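Local coordinates for protein endoglucanase (Uncultured bacterium, PDB 3X17) that hydrolyses internal beta-1,4-glucosidic bonds of cellulose, as a family 9 endoglucanase that carries an N-terminal Ig-like domain, at residues A[31-37]-A[82-88]; A[145-149]-A[258-262]; A[340-345]-A[359-363]. One frame throughout, in Å; residues are numbered along the deposited sequence.

In the fold
Contact 1 pairs two strands of the N-terminal Ig-like domain, whereas contacts 2 and 3 both belong to the family 9 catalytic portion with its (alpha/alpha)6 barrel. Contact 1 lies across the chain's centre from the other two: its centre is about 46 Å from that of contact 2 and about 45 Å from that of contact 3. Contacts 2 and 3 are themselves about 41 Å apart between centres, with nearest atoms about 24 Å apart. Contact 2 joins two loops at the zinc ion. Contact 3 packs two consecutive helices, and the Arg340 side chain lies about 8 Å from a bound calcium. None of the three touches another; the nearest atoms of contact 1 are about 35 Å from contact 2 and about 29 Å from contact 3.

Contact 1 of 3, residues A[31-37]-A[82-88]; sequences KQAVLAL and TLYRADF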
ATOM      1  N   LYS A  31      -1.514 -20.015  11.620  1.00 40.12           N
ATOM      2  CA  LYS A  31      -1.592 -20.502  10.237  1.00 41.55           C
ATOM      3  C   LYS A  31      -3.005 -20.971   9.919  1.00 43.00           C
ATOM      4  O   LYS A  31      -3.425 -22.040  10.377  1.00 45.42           O
ATOM      5  CB  LYS A  31      -0.570 -21.618   9.984  1.00 41.81           C
ATOM      6  CG  LYS A  31       0.858 -21.327  10.495  1.00 37.53           C
ATOM      7  CD  LYS A  31       1.800 -22.518  10.214  1.00 40.24           C
ATOM      8  CE  LYS A  31       3.242 -22.252  10.717  1.00 41.11           C
ATOM      9  NZ  LYS A  31       3.336 -21.844  12.167  1.00 28.78           N
ATOM     10  N   GLN A  32      -3.783 -20.123   9.250  1.00 42.35           N
ATOM     11  CA  GLN A  32      -5.198 -20.418   8.993  1.00 41.00           C
ATOM     12  C   GLN A  32      -5.407 -21.173   7.677  1.00 41.28           C
ATOM     13  O   GLN A  32      -4.647 -20.995   6.723  1.00 41.11           O
ATOM     14  CB  GLN A  32      -6.022 -19.132   8.995  1.00 42.52           C
ATOM     15  CG  GLN A  32      -5.572 -18.083   7.949  1.00 40.31           C
ATOM     16  CD  GLN A  32      -6.428 -16.817   8.001  1.00 46.60           C
ATOM     17  OE1 GLN A  32      -7.662 -16.892   8.079  1.00 40.54           O
ATOM     18  NE2 GLN A  32      -5.777 -15.643   7.937  1.00 39.71           N
ATOM     19  N   ALA A  33      -6.428 -22.025   7.635  1.00 39.44           N
ATOM     20  CA  ALA A  33      -6.998 -22.480   6.371  1.00 41.24           C
ATOM     21  C   ALA A  33      -8.513 -22.423   6.476  1.00 41.50           C
ATOM     22  O   ALA A  33      -9.094 -22.609   7.554  1.00 40.40           O
ATOM     23  CB  ALA A  33      -6.535 -23.916   6.034  1.00 42.06           C
ATOM     24  N   VAL A  34      -9.146 -22.005   5.401  1.00 40.97           N
ATOM     25  CA  VAL A  34     -10.549 -21.661   5.482  1.00 39.52           C
ATOM     26  C   VAL A  34     -11.235 -22.504   4.443  1.00 41.22           C
ATOM     27  O   VAL A  34     -10.812 -22.534   3.284  1.00 39.69           O
ATOM     28  CB  VAL A  34     -10.796 -20.161   5.236  1.00 38.80           C
ATOM     29  CG1 VAL A  34     -12.280 -19.859   5.081  1.00 40.11           C
ATOM     30  CG2 VAL A  34     -10.198 -19.329   6.362  1.00 41.10           C
ATOM     31  N   LEU A  35     -12.210 -23.285   4.905  1.00 41.32           N
ATOM     32  CA  LEU A  35     -13.061 -24.081   4.041  1.00 40.84           C
ATOM     33  C   LEU A  35     -14.323 -23.278   3.742  1.00 40.87           C
ATOM     34  O   LEU A  35     -15.102 -22.984   4.637  1.00 38.56           O
ATOM     35  CB  LEU A  35     -13.444 -25.391   4.746  1.00 41.15           C
ATOM     36  CG  LEU A  35     -14.439 -26.264   3.955  1.00 44.54           C
ATOM     37  CD1 LEU A  35     -13.754 -26.848   2.714  1.00 40.91           C
ATOM     38  CD2 LEU A  35     -15.010 -27.390   4.831  1.00 44.66           C
ATOM     39  N   ALA A  36     -14.494 -22.868   2.496  1.00 41.85           N
ATOM     40  CA  ALA A  36     -15.677 -22.096   2.146  1.00 45.01           C
ATOM     41  C   ALA A  36     -16.593 -22.972   1.325  1.00 45.58           C
ATOM     42  O   ALA A  36     -16.182 -23.497   0.300  1.00 44.69           O
ATOM     43  CB  ALA A  36     -15.303 -20.829   1.376  1.00 43.52           C
ATOM     44  N   LEU A  37     -17.840 -23.099   1.766  1.00 49.39           N
ATOM     45  CA  LEU A  37     -18.852 -23.846   1.015  1.00 53.46           C
ATOM     46  C   LEU A  37     -19.427 -23.041  -0.145  1.00 56.03           C
ATOM     47  O   LEU A  37     -19.742 -21.854  -0.004  1.00 56.93           O
ATOM     48  CB  LEU A  37     -19.989 -24.294   1.934  1.00 52.75           C
ATOM     49  CG  LEU A  37     -19.623 -25.308   3.008  1.00 55.36           C
ATOM     50  CD1 LEU A  37     -20.853 -25.667   3.854  1.00 59.08           C
ATOM     51  CD2 LEU A  37     -19.012 -26.543   2.360  1.00 57.38           C
ATOM     52  N   THR A  82     -20.562 -19.798   3.931  1.00 42.26           N
ATOM     53  CA  THR A  82     -20.433 -20.676   5.066  1.00 41.67           C
ATOM     54  C   THR A  82     -18.991 -21.134   5.175  1.00 40.77           C
ATOM     55  O   THR A  82     -18.463 -21.761   4.240  1.00 41.88           O
ATOM     56  CB  THR A  82     -21.364 -21.901   4.903  1.00 43.47           C
ATOM     57  OG1 THR A  82     -22.718 -21.445   4.919  1.00 45.34           O
ATOM     58  CG2 THR A  82     -21.166 -22.886   6.062  1.00 43.21           C
ATOM     59  N   LEU A  83     -18.352 -20.787   6.294  1.00 38.42           N
ATOM     60  CA  LEU A  83     -16.948 -21.133   6.530  1.00 39.17           C
ATOM     61  C   LEU A  83     -16.763 -22.156   7.654  1.00 38.39           C
ATOM     62  O   LEU A  83     -17.391 -22.067   8.712  1.00 37.43           O
ATOM     63  CB  LEU A  83     -16.106 -19.876   6.824  1.00 38.44           C
ATOM     64  CG  LEU A  83     -16.396 -18.682   5.894  1.00 43.61           C
ATOM     65  CD1 LEU A  83     -15.528 -17.471   6.257  1.00 44.23           C
ATOM     66  CD2 LEU A  83     -16.140 -19.113   4.436  1.00 41.68           C
ATOM     67  N   TYR A  84     -15.810 -23.054   7.446  1.00 36.80           N
ATOM     68  CA  TYR A  84     -15.139 -23.735   8.537  1.00 37.84           C
ATOM     69  C   TYR A  84     -13.683 -23.309   8.529  1.00 36.94           C
ATOM     70  O   TYR A  84     -13.179 -22.876   7.504  1.00 38.21           O
ATOM     71  CB  TYR A  84     -15.247 -25.250   8.360  1.00 37.44           C
ATOM     72  CG  TYR A  84     -16.683 -25.746   8.305  1.00 43.26           C
ATOM     73  CD1 TYR A  84     -17.460 -25.572   7.162  1.00 43.74           C
ATOM     74  CD2 TYR A  84     -17.263 -26.389   9.397  1.00 43.44           C
ATOM     75  CE1 TYR A  84     -18.778 -26.038   7.107  1.00 44.99           C
ATOM     76  CE2 TYR A  84     -18.575 -26.883   9.336  1.00 42.30           C
ATOM     77  CZ  TYR A  84     -19.330 -26.679   8.201  1.00 43.36           C
ATOM     78  OH  TYR A  84     -20.651 -27.094   8.162  1.00 54.23           O
ATOM     79  N   ARG A  85     -12.991 -23.465   9.656  1.00 39.36           N
ATOM     80  CA  ARG A  85     -11.594 -23.066   9.741  1.00 40.63           C
ATOM     81  C   ARG A  85     -10.743 -23.943  10.629  1.00 41.76           C
ATOM     82  O   ARG A  85     -11.234 -24.546  11.596  1.00 43.11           O
ATOM     83  CB  ARG A  85     -11.471 -21.592  10.150  1.00 42.44           C
ATOM     84  CG  ARG A  85     -11.786 -21.291  11.598  1.00 47.13           C
ATOM     85  CD  ARG A  85     -11.377 -19.862  11.948  1.00 52.74           C
ATOM     86  NE  ARG A  85     -11.935 -18.908  10.988  1.00 56.75           N
ATOM     87  CZ  ARG A  85     -11.225 -18.206  10.100  1.00 59.41           C
ATOM     88  NH1 ARG A  85      -9.881 -18.289  10.050  1.00 51.63           N
ATOM     89  NH2 ARG A  85     -11.874 -17.415   9.253  1.00 53.59           N
ATOM     90  N   ALA A  86      -9.471 -24.056  10.261  1.00 42.01           N
ATOM     91  CA  ALA A  86      -8.461 -24.684  11.104  1.00 41.81           C
ATOM     92  C   ALA A  86      -7.307 -23.717  11.365  1.00 43.39           C
ATOM     93  O   ALA A  86      -7.082 -22.749  10.623  1.00 43.46           O
ATOM     94  CB  ALA A  86      -7.926 -25.938  10.453  1.00 41.06           C
ATOM     95  N   ASP A  87      -6.527 -24.042  12.378  1.00 44.35           N
ATOM     96  CA  ASP A  87      -5.295 -23.330  12.657  1.00 44.69           C
ATOM     97  C   ASP A  87      -4.212 -24.378  12.826  1.00 42.63           C
ATOM     98  O   ASP A  87      -4.217 -25.122  13.796  1.00 43.15           O
ATOM     99  CB  ASP A  87      -5.463 -22.527  13.941  1.00 46.07           C
ATOM    100  CG  ASP A  87      -4.207 -21.765  14.322  1.00 51.23           C
ATOM    101  OD1 ASP A  87      -3.148 -21.985  13.692  1.00 50.18           O
ATOM    102  OD2 ASP A  87      -4.296 -20.907  15.228  1.00 62.19           O
ATOM    103  N   PHE A  88      -3.401 -24.566  11.795  1.00 42.25           N
ATOM    104  CA  PHE A  88      -2.311 -25.519  11.879  1.00 40.83           C
ATOM    105  C   PHE A  88      -0.985 -24.888  12.300  1.00 40.22           C
ATOM    106  O   PHE A  88       0.072 -25.306  11.828  1.00 40.94           O
ATOM    107  CB  PHE A  88      -2.163 -26.295  10.565  1.00 41.39           C
ATOM    108  CG  PHE A  88      -1.907 -25.418   9.349  1.00 41.76           C
ATOM    109  CD1 PHE A  88      -2.962 -24.831   8.672  1.00 42.77           C
ATOM    110  CD2 PHE A  88      -0.634 -25.318   8.805  1.00 35.53           C
ATOM    111  CE1 PHE A  88      -2.746 -24.096   7.509  1.00 42.18           C
ATOM    112  CE2 PHE A  88      -0.401 -24.581   7.661  1.00 42.14           C
ATOM    113  CZ  PHE A  88      -1.458 -23.973   7.002  1.00 39.53           C
TER
HETATM  114  O   HOH W   1      -9.883 -15.754   7.704  1.00 50.19           O
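Strands 32-37 and 82-87 run antiparallel, their axes 4.6 Å apart at closest approach, with 158° between their N-to-C directions. The hydrogen-bonded pairs Ala33-Ala86 and Leu35-Tyr84 each make two backbone bonds: Ala33 N to Ala86 O and Ala86 N to Ala33 O (both 3.1 Å), then Leu35 N to Tyr84 O (2.8 Å) and Tyr84 N to Leu35 O (2.9 Å). Leu37 N to Thr82 O (2.9 Å) extends the ladder at one end, Phe88 N to Lys31 O (2.9 Å) at the other. Between them, the non-hydrogen-bonded pairs bring CA hydrogens to carbonyls, as from Leu83 CA to Leu35 O (3.2 Å). Strands 17-19 and 63-74 flank the pair in the sheet of the Ig-like beta sandwich. Ala33, Leu35, Tyr84 and Ala86 face the interior of this domain: Leu35 CD2 meets Tyr84 CD1 at 3.8 Å, Leu35 touches Met69, both alanines touch Leu53, and the Tyr84 ring meets Trp49 edge-to-face. On the other face Ala36 CB packs on Leu83 CD2 (3.6 Å), Arg85 NH1 donates to Gln32 OE1 (3.3 Å), and water 1 bridges Gln32 OE1 (2.5 Å) and Arg85 NH2 (3.0 Å). Gln32 NE2 bonds Asp467, and Ala36 touches Tyr422, linking this face to the catalytic portion. Next to the Phe88 N to Lys31 O bond, Lys31 CB sits over the Phe88 ring in a CH-pi contact, 3.8 Å from its centroid.

Contact 2 of 3, residues A[145-149]-A[258-262]; sequences HALDH and PEQDV. With ZN (zinc ion), chain C.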
ATOM      1  N   HIS A 145      12.249  -1.489 -21.127  1.00 40.92           N
ATOM      2  CA  HIS A 145      11.772  -0.457 -22.013  1.00 39.66           C
ATOM      3  C   HIS A 145      12.869   0.574 -22.115  1.00 40.72           C
ATOM      4  O   HIS A 145      13.677   0.707 -21.198  1.00 41.40           O
ATOM      5  CB  HIS A 145      10.469   0.168 -21.475  1.00 39.67           C
ATOM      6  CG  HIS A 145      10.640   0.986 -20.222  1.00 36.18           C
ATOM      7  ND1 HIS A 145      10.091   0.617 -19.006  1.00 39.48           N
ATOM      8  CD2 HIS A 145      11.199   2.202 -20.025  1.00 31.11           C
ATOM      9  CE1 HIS A 145      10.351   1.553 -18.106  1.00 32.65           C
ATOM     10  NE2 HIS A 145      11.042   2.516 -18.696  1.00 37.41           N
ATOM     11  N   ALA A 146      12.918   1.286 -23.237  1.00 41.77           N
ATOM     12  CA  ALA A 146      13.917   2.333 -23.429  1.00 42.49           C
ATOM     13  C   ALA A 146      13.513   3.568 -22.633  1.00 42.67           C
ATOM     14  O   ALA A 146      12.453   3.596 -22.000  1.00 42.77           O
ATOM     15  CB  ALA A 146      14.042   2.699 -24.935  1.00 43.79           C
ATOM     16  N   LEU A 147      14.323   4.603 -22.712  1.00 41.86           N
ATOM     17  CA  LEU A 147      14.092   5.841 -22.012  1.00 41.74           C
ATOM     18  C   LEU A 147      12.729   6.403 -22.289  1.00 40.72           C
ATOM     19  O   LEU A 147      12.373   6.597 -23.409  1.00 41.47           O
ATOM     20  CB  LEU A 147      15.113   6.856 -22.449  1.00 41.93           C
ATOM     21  CG  LEU A 147      15.619   7.908 -21.489  1.00 44.39           C
ATOM     22  CD1 LEU A 147      15.989   9.151 -22.176  1.00 43.75           C
ATOM     23  CD2 LEU A 147      14.701   8.175 -20.396  1.00 46.53           C
ATOM     24  N   ASP A 148      11.975   6.694 -21.251  1.00 40.62           N
ATOM     25  CA  ASP A 148      10.607   7.212 -21.418  1.00 38.24           C
ATOM     26  C   ASP A 148      10.476   8.612 -20.848  1.00 37.19           C
ATOM     27  O   ASP A 148      11.035   8.915 -19.785  1.00 37.96           O
ATOM     28  CB  ASP A 148       9.626   6.294 -20.688  1.00 37.83           C
ATOM     29  CG  ASP A 148      10.009   6.087 -19.213  1.00 39.22           C
ATOM     30  OD1 ASP A 148      11.195   5.791 -18.930  1.00 31.14           O
ATOM     31  OD2 ASP A 148       9.136   6.268 -18.335  1.00 38.85           O
ATOM     32  N   HIS A 149       9.636   9.428 -21.469  1.00 35.73           N
ATOM     33  CA  HIS A 149       9.132  10.619 -20.804  1.00 37.21           C
ATOM     34  C   HIS A 149      10.315  11.453 -20.356  1.00 38.10           C
ATOM     35  O   HIS A 149      10.252  12.180 -19.355  1.00 35.88           O
ATOM     36  CB  HIS A 149       8.254  10.246 -19.591  1.00 37.31           C
ATOM     37  CG  HIS A 149       7.015   9.485 -19.963  1.00 36.45           C
ATOM     38  ND1 HIS A 149       6.725   8.242 -19.450  1.00 33.59           N
ATOM     39  CD2 HIS A 149       6.030   9.763 -20.856  1.00 33.62           C
ATOM     40  CE1 HIS A 149       5.592   7.799 -19.971  1.00 29.91           C
ATOM     41  NE2 HIS A 149       5.155   8.699 -20.838  1.00 38.20           N
ATOM     42  N   PRO A 258       5.964   2.826 -22.422  1.00 38.71           N
ATOM     43  CA  PRO A 258       6.098   4.212 -21.976  1.00 37.48           C
ATOM     44  C   PRO A 258       6.917   5.054 -22.947  1.00 38.22           C
ATOM     45  O   PRO A 258       6.714   6.265 -23.013  1.00 36.60           O
ATOM     46  CB  PRO A 258       6.816   4.091 -20.628  1.00 36.98           C
ATOM     47  CG  PRO A 258       7.485   2.793 -20.645  1.00 36.98           C
ATOM     48  CD  PRO A 258       6.641   1.878 -21.516  1.00 37.02           C
ATOM     49  N   GLU A 259       7.864   4.429 -23.649  1.00 37.84           N
ATOM     50  CA  GLU A 259       8.681   5.149 -24.629  1.00 41.19           C
ATOM     51  C   GLU A 259       7.889   5.456 -25.885  1.00 40.89           C
ATOM     52  O   GLU A 259       8.279   6.308 -26.659  1.00 39.59           O
ATOM     53  CB  GLU A 259       9.939   4.368 -25.031  1.00 42.77           C
ATOM     54  CG  GLU A 259      10.429   3.350 -24.027  1.00 50.07           C
ATOM     55  CD  GLU A 259       9.674   2.037 -24.114  1.00 49.47           C
ATOM     56  OE1 GLU A 259       8.632   1.964 -23.451  1.00 52.78           O
ATOM     57  OE2 GLU A 259      10.135   1.082 -24.787  1.00 46.13           O
ATOM     58  N   GLN A 260       6.792   4.744 -26.101  1.00 41.75           N
ATOM     59  CA  GLN A 260       5.886   5.115 -27.182  1.00 43.70           C
ATOM     60  C   GLN A 260       4.937   6.263 -26.805  1.00 43.86           C
ATOM     61  O   GLN A 260       4.267   6.831 -27.683  1.00 42.61           O
ATOM     62  CB  GLN A 260       5.119   3.902 -27.694  1.00 42.78           C
ATOM     63  CG  GLN A 260       6.028   2.808 -28.257  1.00 51.39           C
ATOM     64  CD  GLN A 260       5.262   1.560 -28.707  1.00 62.72           C
ATOM     65  OE1 GLN A 260       5.597   0.960 -29.727  1.00 63.74           O
ATOM     66  NE2 GLN A 260       4.257   1.141 -27.922  1.00 62.43           N
ATOM     67  N   ASP A 261       4.872   6.601 -25.511  1.00 41.70           N
ATOM     68  CA  ASP A 261       3.911   7.605 -25.048  1.00 41.60           C
ATOM     69  C   ASP A 261       4.569   8.956 -25.183  1.00 42.17           C
ATOM     70  O   ASP A 261       5.216   9.445 -24.258  1.00 40.39           O
ATOM     71  CB  ASP A 261       3.477   7.356 -23.593  1.00 42.06           C
ATOM     72  CG  ASP A 261       2.461   8.388 -23.099  1.00 44.74           C
ATOM     73  OD1 ASP A 261       1.528   8.712 -23.850  1.00 44.93           O
ATOM     74  OD2 ASP A 261       2.574   8.859 -21.942  1.00 46.92           O
ATOM     75  N   VAL A 262       4.500   9.508 -26.384  1.00 43.34           N
ATOM     76  CA  VAL A 262       5.421  10.556 -26.784  1.00 42.97           C
ATOM     77  C   VAL A 262       4.687  11.906 -26.823  1.00 42.64           C
ATOM     78  O   VAL A 262       5.289  12.957 -27.041  1.00 42.43           O
ATOM     79  CB  VAL A 262       6.111  10.155 -28.128  1.00 44.88           C
ATOM     80  CG1 VAL A 262       5.362  10.697 -29.346  1.00 43.54           C
ATOM     81  CG2 VAL A 262       7.571  10.521 -28.121  1.00 46.59           C
TER
HETATM   82 ZN    ZN C 601       7.668   7.378 -17.788  1.00 34.34          ZN
HETATM   83  O   HOH W   2       8.141   8.613 -23.624  1.00 37.04           O
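Pro258 lays its CG over the face of the His145 imidazole, 3.7 Å from the ring centroid and only 12° off the normal, a CH-pi contact between two buried side chains. The same pyrrolidine ring leans on the metal-binding residues: Pro258 CB is 3.6 Å from Asp148 CB and 4.0 Å from His149 CE1, so it wedges in between His145 and His149. Beside it Glu259 reaches back along 145-149, and Glu259 OE2 accepts a hydrogen bond from Ala146 N (3.2 Å). At the opposite end of the contact, His149 NE2 donates to Asp261 OD2 at 2.8 Å, a His-carboxylate bond lying near the plane of the ring. Asp261, whose other oxygen OD1 is held by Gln263, is the centre of an inverse gamma turn that overlaps the end of 258-260, which have helical backbone angles. Water 2 ties the two backbones together: it accepts from His149 N (2.7 Å) and donates to Pro258 O (2.8 Å) and Asp261 O (3.1 Å). With NE2 engaged by the carboxylate, His149 ND1 binds zinc at 2.1 Å, next to Asp148 OD2 at 1.9 Å; Cys132 and His175 supply the remaining protein ligands, and Pro258 also touches His175. A second-shell carboxylate orienting a metal-bound imidazole is a recurrent feature of protein zinc sites, and here residues 258-262 form part of the outer shell of a four-ligand Cys-Asp-His-His site that probably has a structural role, joining separate loops of the family 9 catalytic portion.

Contact 3 of 3, residues A[340-345]-A[359-363]; sequences RFWAAV and YIARM
Both segments are regular alpha helix, phi/psi near -60/-45, with i to i+4 backbone bonds such as Ala344 N to Arg340 O (2.8 Å) and Met363 N to Tyr359 O (3.0 Å). The axes of 340-345 and 359-363 lie 9.8 Å apart at closest approach, with 139° between their N-to-C directions (signed crossing -139°); Phe341 CA and Ile360 CA, the closest CA pair, are 6.3 Å apart. Ile360 (chi1 m, chi2 t) is the central bump: it enters the hollow between Phe341, Ala344 and Val345, with CG2 4.1 Å from Phe341 CE1, CG1 3.8 Å from Ala344 CB, and CD1 3.8 Å from Val345 CG2. The Ala344 methyl fits the notch between Ile360 and the Tyr359 ring, whose CD1 is also 3.8 Å from Ala344 CB. Tyr359 (chi1 t) stretches its ring along helix 340-345, bringing its OH to 3.2 Å from Arg340 CB. Arg340 CB points toward the partner helix, but its guanidinium leads away to a salt bridge with Asp336. Beside Ile360, Met363 (chi1 -149°, chi2 t, chi3 -93°) brings SD to 3.8 Å from Phe341 CB and 5.2 Å from the ring centroid of Phe341 (chi1 t), an oblique Met-aromatic contact. This is the packing of an alpha-alpha hairpin, the repeating unit of the (alpha/alpha)6 barrel. Trp308 of helix 294-312 meets the Tyr359 ring edge-to-face and touches Ala344, while Tyr384 and Tyr387 of helix 381-390 cover Phe341 and Val345 respectively.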
ATOM      1  N   ARG A 340      -1.395  19.414   6.589  1.00 33.64           N
ATOM      2  CA  ARG A 340      -0.586  20.387   7.359  1.00 31.93           C
ATOM      3  C   ARG A 340      -0.217  19.882   8.751  1.00 31.77           C
ATOM      4  O   ARG A 340       0.920  20.052   9.202  1.00 31.67           O
ATOM      5  CB  ARG A 340      -1.268  21.754   7.486  1.00 31.72           C
ATOM      6  CG  ARG A 340      -1.523  22.465   6.179  1.00 32.88           C
ATOM      7  CD  ARG A 340      -2.302  23.777   6.423  1.00 34.61           C
ATOM      8  NE  ARG A 340      -2.696  24.430   5.180  1.00 40.01           N
ATOM      9  CZ  ARG A 340      -2.290  25.637   4.789  1.00 38.41           C
ATOM     10  NH1 ARG A 340      -1.465  26.349   5.536  1.00 31.15           N
ATOM     11  NH2 ARG A 340      -2.717  26.129   3.636  1.00 40.92           N
ATOM     12  N   PHE A 341      -1.178  19.285   9.451  1.00 32.63           N
ATOM     13  CA  PHE A 341      -0.879  18.646  10.743  1.00 33.07           C
ATOM     14  C   PHE A 341       0.335  17.717  10.593  1.00 34.59           C
ATOM     15  O   PHE A 341       1.338  17.832  11.328  1.00 34.06           O
ATOM     16  CB  PHE A 341      -2.109  17.857  11.218  1.00 34.40           C
ATOM     17  CG  PHE A 341      -1.849  16.947  12.402  1.00 38.68           C
ATOM     18  CD1 PHE A 341      -1.855  17.452  13.695  1.00 34.65           C
ATOM     19  CD2 PHE A 341      -1.594  15.589  12.213  1.00 35.63           C
ATOM     20  CE1 PHE A 341      -1.665  16.620  14.790  1.00 36.12           C
ATOM     21  CE2 PHE A 341      -1.423  14.745  13.305  1.00 39.01           C
ATOM     22  CZ  PHE A 341      -1.403  15.282  14.597  1.00 41.68           C
ATOM     23  N   TRP A 342       0.264  16.822   9.602  1.00 34.25           N
ATOM     24  CA  TRP A 342       1.314  15.812   9.417  1.00 31.30           C
ATOM     25  C   TRP A 342       2.662  16.466   9.138  1.00 30.97           C
ATOM     26  O   TRP A 342       3.675  16.106   9.719  1.00 30.81           O
ATOM     27  CB  TRP A 342       0.925  14.854   8.298  1.00 30.16           C
ATOM     28  CG  TRP A 342       2.000  13.886   7.913  1.00 29.88           C
ATOM     29  CD1 TRP A 342       2.831  13.204   8.751  1.00 28.92           C
ATOM     30  CD2 TRP A 342       2.217  13.347   6.607  1.00 30.31           C
ATOM     31  NE1 TRP A 342       3.619  12.332   8.035  1.00 31.34           N
ATOM     32  CE2 TRP A 342       3.258  12.399   6.713  1.00 32.91           C
ATOM     33  CE3 TRP A 342       1.689  13.639   5.340  1.00 25.58           C
ATOM     34  CZ2 TRP A 342       3.827  11.778   5.587  1.00 30.89           C
ATOM     35  CZ3 TRP A 342       2.270  13.044   4.218  1.00 31.72           C
ATOM     36  CH2 TRP A 342       3.310  12.100   4.356  1.00 35.44           C
ATOM     37  N   ALA A 343       2.658  17.471   8.274  1.00 31.16           N
ATOM     38  CA  ALA A 343       3.881  18.208   7.985  1.00 31.95           C
ATOM     39  C   ALA A 343       4.425  18.898   9.236  1.00 31.24           C
ATOM     40  O   ALA A 343       5.623  18.814   9.522  1.00 31.59           O
ATOM     41  CB  ALA A 343       3.645  19.222   6.833  1.00 29.44           C
ATOM     42  N   ALA A 344       3.551  19.578   9.978  1.00 30.82           N
ATOM     43  CA  ALA A 344       3.950  20.159  11.278  1.00 32.61           C
ATOM     44  C   ALA A 344       4.624  19.173  12.234  1.00 30.77           C
ATOM     45  O   ALA A 344       5.696  19.455  12.766  1.00 33.67           O
ATOM     46  CB  ALA A 344       2.770  20.880  11.968  1.00 29.68           C
ATOM     47  N   VAL A 345       4.015  18.013  12.434  1.00 31.57           N
ATOM     48  CA  VAL A 345       4.611  16.973  13.287  1.00 31.04           C
ATOM     49  C   VAL A 345       6.012  16.612  12.816  1.00 29.61           C
ATOM     50  O   VAL A 345       6.958  16.676  13.595  1.00 30.14           O
ATOM     51  CB  VAL A 345       3.720  15.695  13.333  1.00 30.15           C
ATOM     52  CG1 VAL A 345       4.462  14.537  14.005  1.00 31.68           C
ATOM     53  CG2 VAL A 345       2.416  16.001  14.085  1.00 29.23           C
ATOM     54  N   TYR A 359       1.838  25.172  15.672  1.00 39.69           N
ATOM     55  CA  TYR A 359       0.764  24.856  14.743  1.00 37.71           C
ATOM     56  C   TYR A 359      -0.034  23.686  15.293  1.00 36.86           C
ATOM     57  O   TYR A 359      -1.269  23.710  15.327  1.00 37.19           O
ATOM     58  CB  TYR A 359       1.292  24.547  13.335  1.00 38.67           C
ATOM     59  CG  TYR A 359       0.186  24.284  12.323  1.00 37.49           C
ATOM     60  CD1 TYR A 359      -0.321  23.016  12.154  1.00 36.11           C
ATOM     61  CD2 TYR A 359      -0.382  25.324  11.583  1.00 38.78           C
ATOM     62  CE1 TYR A 359      -1.319  22.748  11.267  1.00 34.97           C
ATOM     63  CE2 TYR A 359      -1.424  25.069  10.711  1.00 41.82           C
ATOM     64  CZ  TYR A 359      -1.859  23.764  10.542  1.00 38.84           C
ATOM     65  OH  TYR A 359      -2.866  23.455   9.664  1.00 49.16           O
ATOM     66  N   ILE A 360       0.680  22.681  15.793  1.00 36.81           N
ATOM     67  CA  ILE A 360       0.022  21.496  16.341  1.00 35.83           C
ATOM     68  C   ILE A 360      -0.896  21.866  17.521  1.00 35.89           C
ATOM     69  O   ILE A 360      -2.064  21.484  17.538  1.00 34.80           O
ATOM     70  CB  ILE A 360       1.022  20.416  16.744  1.00 33.83           C
ATOM     71  CG1 ILE A 360       1.902  20.021  15.538  1.00 35.19           C
ATOM     72  CG2 ILE A 360       0.288  19.202  17.283  1.00 32.06           C
ATOM     73  CD1 ILE A 360       3.175  19.207  15.923  1.00 34.15           C
ATOM     74  N   ALA A 361      -0.378  22.667  18.449  1.00 36.50           N
ATOM     75  CA  ALA A 361      -1.134  23.051  19.656  1.00 39.82           C
ATOM     76  C   ALA A 361      -2.370  23.884  19.314  1.00 40.50           C
ATOM     77  O   ALA A 361      -3.441  23.669  19.870  1.00 44.16           O
ATOM     78  CB  ALA A 361      -0.222  23.805  20.664  1.00 38.00           C
ATOM     79  N   ARG A 362      -2.226  24.788  18.350  1.00 42.30           N
ATOM     80  CA  ARG A 362      -3.350  25.563  17.816  1.00 43.87           C
ATOM     81  C   ARG A 362      -4.446  24.645  17.272  1.00 44.82           C
ATOM     82  O   ARG A 362      -5.639  24.793  17.625  1.00 42.26           O
ATOM     83  CB  ARG A 362      -2.860  26.528  16.730  1.00 43.38           C
ATOM     84  CG  ARG A 362      -3.907  27.518  16.213  1.00 52.64           C
ATOM     85  CD  ARG A 362      -3.356  28.407  15.054  1.00 58.46           C
ATOM     86  NE  ARG A 362      -1.889  28.422  15.000  1.00 66.66           N
ATOM     87  CZ  ARG A 362      -1.163  28.426  13.874  1.00 68.69           C
ATOM     88  NH1 ARG A 362      -1.761  28.437  12.682  1.00 65.91           N
ATOM     89  NH2 ARG A 362       0.169  28.422  13.939  1.00 62.74           N
ATOM     90  N   MET A 363      -4.048  23.677  16.445  1.00 43.45           N
ATOM     91  CA  MET A 363      -5.012  22.696  15.940  1.00 44.78           C
ATOM     92  C   MET A 363      -5.629  21.889  17.054  1.00 43.41           C
ATOM     93  O   MET A 363      -6.796  21.542  16.974  1.00 44.08           O
ATOM     94  CB  MET A 363      -4.415  21.740  14.904  1.00 44.58           C
ATOM     95  CG  MET A 363      -5.458  21.289  13.882  1.00 49.41           C
ATOM     96  SD  MET A 363      -4.908  20.002  12.735  1.00 55.00           S
ATOM     97  CE  MET A 363      -4.312  21.004  11.362  1.00 52.13           C
TER